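Local structure of EDTA monooxygenase (EDTA-degrading bacterium BNC1, 5DQP) at residues E228-F233 with G259-L264; A239-V244 with D375-G380. The protein probably acts as a flavin-dependent monooxygenase in the degradation of EDTA, using reduced FMN and molecular oxygen. One frame throughout, in Å; residues are numbered along the deposited sequence.

How the contacts relate
Along the chain, strand 229-233 comes first, helix 237-253 follows, and strand 262-271 returns beside the first strand. Contact 1 pairs the two strands and so closes the loop that holds the helix. Contact 2 starts inside that loop, on residues 239-244, and ends far downstream at 375-380, between helix 362-374 and strand 380-383; the two contacts therefore cross rather than nest. Their centres lie about 10 Å apart, and they meet where D379 OD2 stands 2.8 Å from V263 N, a probable hydrogen bond, and where V263 CG1 packs on F243 CD2. Together they tie neighbouring strands of the parallel barrel to the helical layer outside it.

Contact 1: E228-F233 with G259-L264; sequences EIIYAF and GSTLVL
I229 lays its CG2 methyl against the branch of L264, 3.7 Å from CG and 3.8 Å from CD1. With CG1 beside the backbone N (chi1 -47°), CG2 is the branch left anti to N, and it is this methyl that meets L264; the two side chains cross obliquely. L262 and Y231 point to this same face, where Y231 and L264 also touch V9 of strand 7-11. The other face carries I230 and V263: I230 CD1 comes within 3.6 Å of T261 CG2, while V263 CG1 touches A232 CB at 3.9 Å. There F243 of helix 237-253 packs on both I230 and V263.

Four backbone hydrogen bonds set a parallel register in which I229 pairs with L262, I230 with V263 and Y231 with L264. L262 N donates to E228 O, I230 N to L262 O and L264 N to I230 O, the last nearly straight. The fourth is looser: A232 N reaches L264 O at 3.0 Å, from 49° above the carbonyl plane. Before the paired strands, a water spans E228 OE2 and S260 O, donating to both; the same carboxylate oxygen forms a salt bridge with R419.

The strand axes run 4.7 Å apart with 28° between their directions. Two adjacent parallel strands joined through helix 237-253 form a beta-alpha-beta crossover, the repeating unit of the TIM barrel found in luciferase-like monooxygenases.

Contact 2: A239-V244 with D375-G380; sequences AGRRFV and DEAADG
R241 and V244 meet the backbone of D375-A377 from one helix turn, R241 with a long bent side chain and V244 with a compact one. The aliphatic part of R241 does much of the touching: CG approaches D375 O to 3.1 Å and CD follows at 3.3 Å. Chi1 (-79°) sets CG beside the backbone N, where it also meets A377 N; the chi3 bend (40°) turns NE so that the chain folds round D375 O. At its end, NH1 donates to D375 O over 3.2 Å, with an N-H...O angle of 152°; this carbonyl lies at the edge of the guanidinium, near its plane. The D375 carboxylate is not the partner, since NH1 stays 5.5 Å from OD1.

V244 points toward the loop and sets CB 3.6 Å from E376 O, while its CG2 reaches A377 C. E376 O lies between the two side chains, 3.7 Å from R241 CG and V244 CG2. A377 CB sits against the helix backbone, 3.7 Å from R241 N, with R241 CG beside it. G240, without a side chain, brings its CA to 4.1 Å from A377 CB.

Two waters join carbonyl to carbonyl, donating at both ends: one spans G240 O and A377 O, the other R241 O and E376 O. The E376 carboxylate instead salt-bridges R248, further along helix 237-253.

E376, with positive phi, is the C-prime residue of a Schellman motif ending helix 362-374. The contact packs a barrel helix against the turn from that helix into strand 380-383, in the outer layer of the TIM-barrel fold.

Contact 1: E228-F233 with G259-L264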
ATOM      1  N   GLU A 228      -7.498 -11.303  16.468  1.00 26.38           N
ATOM      2  CA  GLU A 228      -8.899 -11.668  16.313  1.00 23.98           C
ATOM      3  C   GLU A 228      -9.052 -12.866  15.412  1.00 24.58           C
ATOM      4  O   GLU A 228     -10.013 -13.627  15.554  1.00 27.24           O
ATOM      5  CB  GLU A 228      -9.683 -10.490  15.740  1.00 23.36           C
ATOM      6  CG  GLU A 228      -9.319  -9.230  16.481  1.00 23.49           C
ATOM      7  CD  GLU A 228     -10.047  -8.005  15.987  1.00 28.56           C
ATOM      8  OE1 GLU A 228      -9.417  -7.166  15.295  1.00 28.79           O
ATOM      9  OE2 GLU A 228     -11.246  -7.883  16.304  1.00 27.58           O
ATOM     10  N   ILE A 229      -8.115 -13.028  14.483  1.00 23.97           N
ATOM     11  CA  ILE A 229      -7.963 -14.251  13.717  1.00 20.63           C
ATOM     12  C   ILE A 229      -6.571 -14.796  13.976  1.00 19.18           C
ATOM     13  O   ILE A 229      -5.580 -14.054  13.956  1.00 21.75           O
ATOM     14  CB  ILE A 229      -8.171 -14.043  12.211  1.00 22.43           C
ATOM     15  CG1 ILE A 229      -9.434 -13.230  11.931  1.00 27.45           C
ATOM     16  CG2 ILE A 229      -8.210 -15.399  11.520  1.00 19.96           C
ATOM     17  CD1 ILE A 229      -9.618 -12.926  10.439  1.00 27.59           C
ATOM     18  N   ILE A 230      -6.506 -16.096  14.214  1.00 19.11           N
ATOM     19  CA  ILE A 230      -5.256 -16.805  14.413  1.00 16.30           C
ATOM     20  C   ILE A 230      -5.172 -17.891  13.350  1.00 18.55           C
ATOM     21  O   ILE A 230      -6.096 -18.710  13.217  1.00 17.75           O
ATOM     22  CB  ILE A 230      -5.182 -17.405  15.828  1.00 21.57           C
ATOM     23  CG1 ILE A 230      -5.570 -16.346  16.883  1.00 22.21           C
ATOM     24  CG2 ILE A 230      -3.821 -18.076  16.052  1.00 22.67           C
ATOM     25  CD1 ILE A 230      -5.723 -16.900  18.293  1.00 23.53           C
ATOM     26  N   TYR A 231      -4.081 -17.884  12.589  1.00 16.74           N
ATOM     27  CA  TYR A 231      -3.757 -18.973  11.675  1.00 20.88           C
ATOM     28  C   TYR A 231      -3.064 -20.088  12.434  1.00 25.64           C
ATOM     29  O   TYR A 231      -2.237 -19.833  13.308  1.00 21.41           O
ATOM     30  CB  TYR A 231      -2.838 -18.505  10.559  1.00 23.25           C
ATOM     31  CG  TYR A 231      -3.447 -17.491   9.646  1.00 26.60           C
ATOM     32  CD1 TYR A 231      -4.809 -17.192   9.708  1.00 20.47           C
ATOM     33  CD2 TYR A 231      -2.667 -16.837   8.705  1.00 28.59           C
ATOM     34  CE1 TYR A 231      -5.368 -16.267   8.850  1.00 26.40           C
ATOM     35  CE2 TYR A 231      -3.218 -15.919   7.833  1.00 24.59           C
ATOM     36  CZ  TYR A 231      -4.563 -15.634   7.904  1.00 24.48           C
ATOM     37  OH  TYR A 231      -5.099 -14.702   7.044  1.00 27.73           O
ATOM     38  N   ALA A 232      -3.402 -21.331  12.089  1.00 25.07           N
ATOM     39  CA  ALA A 232      -2.881 -22.488  12.795  1.00 26.64           C
ATOM     40  C   ALA A 232      -2.369 -23.527  11.810  1.00 20.70           C
ATOM     41  O   ALA A 232      -2.722 -23.544  10.624  1.00 24.04           O
ATOM     42  CB  ALA A 232      -3.939 -23.129  13.717  1.00 24.33           C
ATOM     43  N   PHE A 233      -1.520 -24.393  12.337  1.00 24.15           N
ATOM     44  CA  PHE A 233      -0.997 -25.529  11.606  1.00 25.90           C
ATOM     45  C   PHE A 233      -2.081 -26.598  11.515  1.00 23.11           C
ATOM     46  O   PHE A 233      -2.855 -26.810  12.453  1.00 23.44           O
ATOM     47  CB  PHE A 233       0.248 -26.059  12.322  1.00 27.32           C
ATOM     48  CG  PHE A 233       0.869 -27.251  11.675  1.00 30.24           C
ATOM     49  CD1 PHE A 233       1.489 -27.139  10.435  1.00 26.28           C
ATOM     50  CD2 PHE A 233       0.874 -28.483  12.323  1.00 27.83           C
ATOM     51  CE1 PHE A 233       2.073 -28.243   9.846  1.00 31.69           C
ATOM     52  CE2 PHE A 233       1.459 -29.585  11.741  1.00 28.34           C
ATOM     53  CZ  PHE A 233       2.054 -29.467  10.497  1.00 29.93           C
ATOM     54  N   GLY A 259     -16.601 -14.438  21.632  1.00 40.44           N
ATOM     55  CA  GLY A 259     -16.606 -14.299  20.186  1.00 36.50           C
ATOM     56  C   GLY A 259     -15.539 -13.359  19.658  1.00 30.06           C
ATOM     57  O   GLY A 259     -15.707 -12.768  18.594  1.00 32.12           O
ATOM     58  N   SER A 260     -14.450 -13.192  20.388  1.00 33.56           N
ATOM     59  CA  SER A 260     -13.393 -12.277  19.996  1.00 29.73           C
ATOM     60  C   SER A 260     -12.374 -12.898  19.041  1.00 30.13           C
ATOM     61  O   SER A 260     -11.584 -12.158  18.452  1.00 29.86           O
ATOM     62  CB  SER A 260     -12.660 -11.799  21.249  1.00 30.83           C
ATOM     63  OG  SER A 260     -11.953 -12.911  21.804  1.00 35.18           O
ATOM     64  N   THR A 261     -12.374 -14.225  18.875  1.00 26.41           N
ATOM     65  CA  THR A 261     -11.254 -14.974  18.315  1.00 26.88           C
ATOM     66  C   THR A 261     -11.749 -16.099  17.409  1.00 24.56           C
ATOM     67  O   THR A 261     -12.554 -16.941  17.820  1.00 25.84           O
ATOM     68  CB  THR A 261     -10.390 -15.570  19.444  1.00 33.17           C
ATOM     69  OG1 THR A 261      -9.846 -14.512  20.251  1.00 35.25           O
ATOM     70  CG2 THR A 261      -9.256 -16.434  18.874  1.00 29.42           C
ATOM     71  N   LEU A 262     -11.252 -16.111  16.181  1.00 26.86           N
ATOM     72  CA  LEU A 262     -11.438 -17.202  15.240  1.00 24.37           C
ATOM     73  C   LEU A 262     -10.082 -17.844  14.979  1.00 21.92           C
ATOM     74  O   LEU A 262      -9.076 -17.138  14.853  1.00 20.11           O
ATOM     75  CB  LEU A 262     -12.055 -16.689  13.933  1.00 24.39           C
ATOM     76  CG  LEU A 262     -13.402 -15.953  14.042  1.00 27.44           C
ATOM     77  CD1 LEU A 262     -13.730 -15.327  12.702  1.00 25.79           C
ATOM     78  CD2 LEU A 262     -14.502 -16.921  14.432  1.00 24.34           C
ATOM     79  N   VAL A 263     -10.055 -19.184  14.934  1.00 20.57           N
ATOM     80  CA  VAL A 263      -8.867 -19.962  14.588  1.00 16.66           C
ATOM     81  C   VAL A 263      -9.073 -20.609  13.218  1.00 17.47           C
ATOM     82  O   VAL A 263     -10.067 -21.319  12.992  1.00 21.22           O
ATOM     83  CB  VAL A 263      -8.562 -21.037  15.655  1.00 22.64           C
ATOM     84  CG1 VAL A 263      -7.352 -21.881  15.249  1.00 19.18           C
ATOM     85  CG2 VAL A 263      -8.343 -20.402  17.016  1.00 17.47           C
ATOM     86  N   LEU A 264      -8.119 -20.395  12.317  1.00 19.04           N
ATOM     87  CA  LEU A 264      -8.181 -20.925  10.951  1.00 16.03           C
ATOM     88  C   LEU A 264      -6.900 -21.695  10.650  1.00 17.35           C
ATOM     89  O   LEU A 264      -5.863 -21.072  10.364  1.00 16.80           O
ATOM     90  CB  LEU A 264      -8.370 -19.817   9.921  1.00 17.54           C
ATOM     91  CG  LEU A 264      -9.334 -18.678  10.218  1.00 18.00           C
ATOM     92  CD1 LEU A 264      -9.511 -17.832   8.970  1.00 20.87           C
ATOM     93  CD2 LEU A 264     -10.672 -19.198  10.707  1.00 19.13           C
TER
HETATM   94  O   HOH W   1     -11.963  -9.457  18.728  1.00 30.84           O

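Contact 2: A239-V244 with D375-G380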
ATOM      1  N   ALA A 239      -5.056 -32.098  18.569  1.00 20.71           N
ATOM      2  CA  ALA A 239      -4.279 -30.898  18.824  1.00 23.60           C
ATOM      3  C   ALA A 239      -4.950 -29.666  18.213  1.00 25.10           C
ATOM      4  O   ALA A 239      -4.731 -28.552  18.688  1.00 26.77           O
ATOM      5  CB  ALA A 239      -2.859 -31.078  18.294  1.00 19.54           C
ATOM      6  N   GLY A 240      -5.781 -29.840  17.188  1.00 20.05           N
ATOM      7  CA  GLY A 240      -6.548 -28.711  16.684  1.00 22.43           C
ATOM      8  C   GLY A 240      -7.567 -28.219  17.695  1.00 23.17           C
ATOM      9  O   GLY A 240      -7.696 -27.016  17.931  1.00 19.60           O
ATOM     10  N   ARG A 241      -8.326 -29.149  18.285  1.00 24.81           N
ATOM     11  CA  ARG A 241      -9.321 -28.789  19.289  1.00 20.86           C
ATOM     12  C   ARG A 241      -8.670 -28.172  20.515  1.00 21.60           C
ATOM     13  O   ARG A 241      -9.172 -27.182  21.062  1.00 23.65           O
ATOM     14  CB  ARG A 241     -10.136 -30.022  19.676  1.00 24.23           C
ATOM     15  CG  ARG A 241     -11.225 -30.377  18.675  1.00 30.98           C
ATOM     16  CD  ARG A 241     -11.677 -31.826  18.815  1.00 33.54           C
ATOM     17  NE  ARG A 241     -11.777 -32.231  20.214  1.00 63.14           N
ATOM     18  CZ  ARG A 241     -12.898 -32.185  20.926  1.00 53.56           C
ATOM     19  NH1 ARG A 241     -14.023 -31.755  20.365  1.00 51.69           N
ATOM     20  NH2 ARG A 241     -12.894 -32.570  22.196  1.00 62.56           N
ATOM     21  N   ARG A 242      -7.564 -28.760  20.971  1.00 21.94           N
ATOM     22  CA  ARG A 242      -6.786 -28.198  22.068  1.00 26.84           C
ATOM     23  C   ARG A 242      -6.390 -26.755  21.779  1.00 26.10           C
ATOM     24  O   ARG A 242      -6.517 -25.870  22.638  1.00 28.82           O
ATOM     25  CB  ARG A 242      -5.544 -29.069  22.287  1.00 32.42           C
ATOM     26  CG  ARG A 242      -4.675 -28.686  23.494  1.00 46.88           C
ATOM     27  CD  ARG A 242      -3.412 -29.581  23.650  1.00 58.33           C
ATOM     28  NE  ARG A 242      -3.435 -30.814  22.848  1.00 48.78           N
ATOM     29  CZ  ARG A 242      -4.145 -31.898  23.156  1.00 60.11           C
ATOM     30  NH1 ARG A 242      -4.906 -31.900  24.249  1.00 56.91           N
ATOM     31  NH2 ARG A 242      -4.107 -32.977  22.365  1.00 41.07           N
ATOM     32  N   PHE A 243      -5.885 -26.500  20.571  1.00 21.81           N
ATOM     33  CA  PHE A 243      -5.377 -25.171  20.252  1.00 22.95           C
ATOM     34  C   PHE A 243      -6.507 -24.144  20.246  1.00 23.87           C
ATOM     35  O   PHE A 243      -6.356 -23.054  20.803  1.00 22.89           O
ATOM     36  CB  PHE A 243      -4.639 -25.205  18.915  1.00 25.42           C
ATOM     37  CG  PHE A 243      -4.049 -23.894  18.521  1.00 24.78           C
ATOM     38  CD1 PHE A 243      -2.781 -23.527  18.967  1.00 25.66           C
ATOM     39  CD2 PHE A 243      -4.751 -23.023  17.704  1.00 25.78           C
ATOM     40  CE1 PHE A 243      -2.223 -22.306  18.617  1.00 24.69           C
ATOM     41  CE2 PHE A 243      -4.199 -21.791  17.338  1.00 26.41           C
ATOM     42  CZ  PHE A 243      -2.924 -21.435  17.793  1.00 24.03           C
ATOM     43  N   VAL A 244      -7.663 -24.499  19.672  1.00 21.53           N
ATOM     44  CA  VAL A 244      -8.829 -23.616  19.698  1.00 22.00           C
ATOM     45  C   VAL A 244      -9.252 -23.338  21.135  1.00 25.61           C
ATOM     46  O   VAL A 244      -9.477 -22.187  21.517  1.00 23.80           O
ATOM     47  CB  VAL A 244      -9.992 -24.224  18.887  1.00 24.96           C
ATOM     48  CG1 VAL A 244     -11.295 -23.441  19.135  1.00 20.29           C
ATOM     49  CG2 VAL A 244      -9.654 -24.293  17.400  1.00 19.53           C
ATOM     50  N   ASP A 375     -16.375 -30.287  14.965  1.00 20.04           N
ATOM     51  CA  ASP A 375     -15.764 -30.725  16.201  1.00 27.24           C
ATOM     52  C   ASP A 375     -14.924 -29.623  16.840  1.00 31.13           C
ATOM     53  O   ASP A 375     -14.173 -29.890  17.785  1.00 27.44           O
ATOM     54  CB  ASP A 375     -14.930 -31.985  15.937  1.00 25.27           C
ATOM     55  CG  ASP A 375     -15.804 -33.208  15.627  1.00 30.58           C
ATOM     56  OD1 ASP A 375     -17.012 -33.171  15.958  1.00 36.13           O
ATOM     57  OD2 ASP A 375     -15.301 -34.203  15.062  1.00 35.09           O
ATOM     58  N   GLU A 376     -15.001 -28.406  16.300  1.00 26.16           N
ATOM     59  CA  GLU A 376     -14.362 -27.244  16.897  1.00 21.02           C
ATOM     60  C   GLU A 376     -12.849 -27.375  16.936  1.00 25.79           C
ATOM     61  O   GLU A 376     -12.196 -26.884  17.866  1.00 23.19           O
ATOM     62  CB  GLU A 376     -14.903 -26.996  18.301  1.00 30.43           C
ATOM     63  CG  GLU A 376     -16.421 -27.114  18.382  1.00 37.44           C
ATOM     64  CD  GLU A 376     -17.136 -25.771  18.439  1.00 58.91           C
ATOM     65  OE1 GLU A 376     -18.308 -25.710  17.999  1.00 73.95           O
ATOM     66  OE2 GLU A 376     -16.541 -24.783  18.928  1.00 58.48           O
ATOM     67  N   ALA A 377     -12.276 -28.072  15.959  1.00 24.00           N
ATOM     68  CA  ALA A 377     -10.843 -27.987  15.735  1.00 21.64           C
ATOM     69  C   ALA A 377     -10.486 -26.813  14.841  1.00 21.02           C
ATOM     70  O   ALA A 377      -9.302 -26.609  14.545  1.00 22.32           O
ATOM     71  CB  ALA A 377     -10.314 -29.284  15.126  1.00 18.26           C
ATOM     72  N   ALA A 378     -11.481 -26.030  14.431  1.00 22.59           N
ATOM     73  CA  ALA A 378     -11.317 -24.931  13.485  1.00 19.48           C
ATOM     74  C   ALA A 378     -12.593 -24.106  13.475  1.00 24.83           C
ATOM     75  O   ALA A 378     -13.689 -24.652  13.612  1.00 23.22           O
ATOM     76  CB  ALA A 378     -11.043 -25.475  12.078  1.00 19.23           C
ATOM     77  N   ASP A 379     -12.451 -22.790  13.308  1.00 20.26           N
ATOM     78  CA  ASP A 379     -13.601 -21.966  12.949  1.00 21.52           C
ATOM     79  C   ASP A 379     -13.729 -21.758  11.438  1.00 17.12           C
ATOM     80  O   ASP A 379     -14.710 -21.154  10.986  1.00 22.38           O
ATOM     81  CB  ASP A 379     -13.522 -20.609  13.665  1.00 21.03           C
ATOM     82  CG  ASP A 379     -13.406 -20.767  15.184  1.00 29.43           C
ATOM     83  OD1 ASP A 379     -14.419 -21.154  15.811  1.00 33.68           O
ATOM     84  OD2 ASP A 379     -12.304 -20.543  15.747  1.00 28.51           O
ATOM     85  N   GLY A 380     -12.758 -22.236  10.677  1.00 19.25           N
ATOM     86  CA  GLY A 380     -12.697 -22.049   9.245  1.00 15.76           C
ATOM     87  C   GLY A 380     -11.274 -22.355   8.834  1.00 20.12           C
ATOM     88  O   GLY A 380     -10.503 -22.881   9.626  1.00 18.27           O
TER
HETATM   89  O   HOH W   2      -6.920 -25.511  15.346  1.00 18.69           O
HETATM   90  O   HOH W   3     -12.042 -26.795  20.596  1.00 24.64           O